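Local coordinates for protein chloramphenicol acetyltransferase (Bacteroides thetaiotaomicron, PDB 2I9D) that probably transfers an acetyl group from acetyl-CoA to a hydroxyl of chloramphenicol, and assembles as a trimer, at residues Tyr144-Ser150 with Asn171-Ala177. Sequence-based numbering, arbitrary orientation.
Sequences YGLILLS and NYPLLNA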
loop_
_atom_site.group_PDB
_atom_site.type_symbol
_atom_site.label_atom_id
_atom_site.label_comp_id
_atom_site.label_asym_id
_atom_site.label_seq_id
_atom_site.Cartn_x
_atom_site.Cartn_y
_atom_site.Cartn_z
ATOM N N TYR A 144 -5.913 -24.102 3.712
ATOM C CA TYR A 144 -5.258 -22.805 3.509
ATOM C C TYR A 144 -4.046 -22.937 2.568
ATOM O O TYR A 144 -3.267 -21.995 2.405
ATOM C CB TYR A 144 -4.848 -22.163 4.839
ATOM C CG TYR A 144 -5.977 -21.868 5.799
ATOM C CD1 TYR A 144 -7.311 -21.879 5.382
ATOM C CD2 TYR A 144 -5.703 -21.522 7.126
ATOM C CE1 TYR A 144 -8.348 -21.597 6.261
ATOM C CE2 TYR A 144 -6.741 -21.239 8.015
ATOM C CZ TYR A 144 -8.060 -21.302 7.569
ATOM O OH TYR A 144 -9.078 -21.018 8.442
ATOM N N GLY A 145 -3.905 -24.105 1.949
ATOM C CA GLY A 145 -2.775 -24.352 1.048
ATOM C C GLY A 145 -3.049 -23.759 -0.310
ATOM O O GLY A 145 -3.133 -24.475 -1.339
ATOM N N LEU A 146 -3.200 -22.441 -0.301
ATOM C CA LEU A 146 -3.634 -21.666 -1.464
ATOM C C LEU A 146 -3.021 -20.264 -1.436
ATOM O O LEU A 146 -2.628 -19.785 -0.393
ATOM C CB LEU A 146 -5.164 -21.493 -1.438
ATOM C CG LEU A 146 -6.038 -22.737 -1.556
ATOM C CD1 LEU A 146 -7.296 -22.467 -0.780
ATOM C CD2 LEU A 146 -6.320 -23.067 -3.025
ATOM N N ILE A 147 -2.966 -19.621 -2.594
ATOM C CA ILE A 147 -2.779 -18.163 -2.676
ATOM C C ILE A 147 -3.925 -17.674 -3.533
ATOM O O ILE A 147 -4.646 -18.494 -4.102
ATOM C CB ILE A 147 -1.385 -17.725 -3.224
ATOM C CG1 ILE A 147 -1.118 -18.301 -4.634
ATOM C CG2 ILE A 147 -0.303 -18.157 -2.250
ATOM C CD1 ILE A 147 0.128 -17.679 -5.354
ATOM N N LEU A 148 -4.146 -16.362 -3.558
ATOM C CA LEU A 148 -5.274 -15.795 -4.315
ATOM C C LEU A 148 -4.780 -14.578 -5.051
ATOM O O LEU A 148 -4.113 -13.725 -4.459
ATOM C CB LEU A 148 -6.471 -15.427 -3.411
ATOM C CG LEU A 148 -7.667 -14.759 -4.133
ATOM C CD1 LEU A 148 -9.002 -15.103 -3.461
ATOM C CD2 LEU A 148 -7.475 -13.207 -4.252
ATOM N N LEU A 149 -5.095 -14.516 -6.339
ATOM C CA LEU A 149 -4.637 -13.415 -7.144
ATOM C C LEU A 149 -5.824 -12.819 -7.862
ATOM O O LEU A 149 -6.626 -13.529 -8.481
ATOM C CB LEU A 149 -3.502 -13.816 -8.113
ATOM C CG LEU A 149 -2.922 -12.672 -8.968
ATOM C CD1 LEU A 149 -1.451 -12.902 -9.268
ATOM C CD2 LEU A 149 -3.714 -12.511 -10.300
ATOM N N SER A 150 -5.929 -11.506 -7.757
ATOM C CA SER A 150 -6.992 -10.758 -8.404
ATOM C C SER A 150 -6.391 -9.872 -9.521
ATOM O O SER A 150 -5.484 -9.099 -9.256
ATOM C CB SER A 150 -7.733 -9.938 -7.344
ATOM O OG SER A 150 -8.541 -8.980 -7.986
ATOM N N ASN A 171 -6.000 -15.915 6.178
ATOM C CA ASN A 171 -5.707 -17.360 6.089
ATOM C C ASN A 171 -4.603 -17.713 5.089
ATOM O O ASN A 171 -3.827 -18.637 5.337
ATOM C CB ASN A 171 -6.976 -18.157 5.791
ATOM C CG ASN A 171 -8.017 -17.980 6.860
ATOM O OD1 ASN A 171 -7.690 -17.928 8.045
ATOM N ND2 ASN A 171 -9.277 -17.841 6.454
ATOM N N TYR A 172 -4.527 -16.971 3.982
ATOM C CA TYR A 172 -3.476 -17.155 2.962
ATOM C C TYR A 172 -3.067 -15.819 2.289
ATOM O O TYR A 172 -3.742 -14.811 2.447
ATOM C CB TYR A 172 -3.886 -18.204 1.912
ATOM C CG TYR A 172 -5.350 -18.152 1.577
ATOM C CD1 TYR A 172 -5.848 -17.225 0.637
ATOM C CD2 TYR A 172 -6.254 -18.995 2.220
ATOM C CE1 TYR A 172 -7.201 -17.163 0.342
ATOM C CE2 TYR A 172 -7.614 -18.935 1.938
ATOM C CZ TYR A 172 -8.086 -18.027 0.997
ATOM O OH TYR A 172 -9.446 -17.974 0.737
ATOM N N PRO A 173 -1.915 -15.801 1.601
ATOM C CA PRO A 173 -1.469 -14.642 0.785
ATOM C C PRO A 173 -2.484 -14.194 -0.256
ATOM O O PRO A 173 -3.089 -15.008 -0.936
ATOM C CB PRO A 173 -0.182 -15.147 0.120
ATOM C CG PRO A 173 0.341 -16.168 1.086
ATOM C CD PRO A 173 -0.898 -16.865 1.631
ATOM N N LEU A 174 -2.648 -12.876 -0.340
ATOM C CA LEU A 174 -3.538 -12.201 -1.254
ATOM C C LEU A 174 -2.673 -11.355 -2.210
ATOM O O LEU A 174 -1.784 -10.636 -1.777
ATOM C CB LEU A 174 -4.505 -11.296 -0.453
ATOM C CG LEU A 174 -5.587 -11.944 0.438
ATOM C CD1 LEU A 174 -6.579 -10.917 1.013
ATOM C CD2 LEU A 174 -6.340 -13.054 -0.360
ATOM N N LEU A 175 -2.929 -11.472 -3.510
ATOM C CA LEU A 175 -2.125 -10.799 -4.532
ATOM C C LEU A 175 -3.036 -10.070 -5.505
ATOM O O LEU A 175 -4.230 -10.394 -5.625
ATOM C CB LEU A 175 -1.228 -11.772 -5.326
ATOM C CG LEU A 175 -0.071 -12.463 -4.594
ATOM C CD1 LEU A 175 -0.489 -13.836 -4.013
ATOM C CD2 LEU A 175 1.111 -12.611 -5.519
ATOM N N ASN A 176 -2.451 -9.083 -6.172
ATOM C CA ASN A 176 -3.086 -8.292 -7.193
ATOM C C ASN A 176 -2.126 -8.111 -8.334
ATOM O O ASN A 176 -0.941 -7.791 -8.103
ATOM C CB ASN A 176 -3.395 -6.913 -6.651
ATOM C CG ASN A 176 -4.413 -6.947 -5.539
ATOM O OD1 ASN A 176 -5.619 -6.949 -5.794
ATOM N ND2 ASN A 176 -3.939 -6.941 -4.299
ATOM N N ALA A 177 -2.632 -8.278 -9.553
ATOM C CA ALA A 177 -1.860 -8.054 -10.763
ATOM C C ALA A 177 -2.511 -6.863 -11.462
ATOM O O ALA A 177 -3.736 -6.698 -11.405
ATOM C CB ALA A 177 -1.887 -9.283 -11.633
#
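Parallel pairing inside a mixed beta-sheet is exemplified by strands 146-151 and 174-183, neighbours in the central sheet of this chloramphenicol acetyltransferase fold. Leu148 donates from N to Pro173 O (3.1 Å) and accepts at O from Leu175 N (2.7 Å); Ser150 N reaches Leu175 O at 2.9 Å and Ser150 O receives Ala177 N at 3.0 Å. Each thus bonds to residues two apart on the partner, the signature of parallel pairing. On one face, Leu149 CD1 lies 4.1 Å from Leu175 CB and Leu149 CD2 3.9 Å from Ala177 CB; helix 52-66 packs against Ile147, Leu175 and Ala177. On the other, Leu148 CB touches Leu174 CD2 at 3.9 Å. Ahead of the ladder, Asn171 CB sits 3.5 Å from the Tyr144 ring centroid, a CH-pi contact over the face, and Asn171 OD1 is hydrogen-bonded to Lys166 NZ. Tyr172, hydrogen-bonded through OH to Glu135, packs against Leu146 and Leu148. Backbone hydrogen bonds therefore set the register, apolar side chains pack on both faces, and before Pro173 side chains carry the contact.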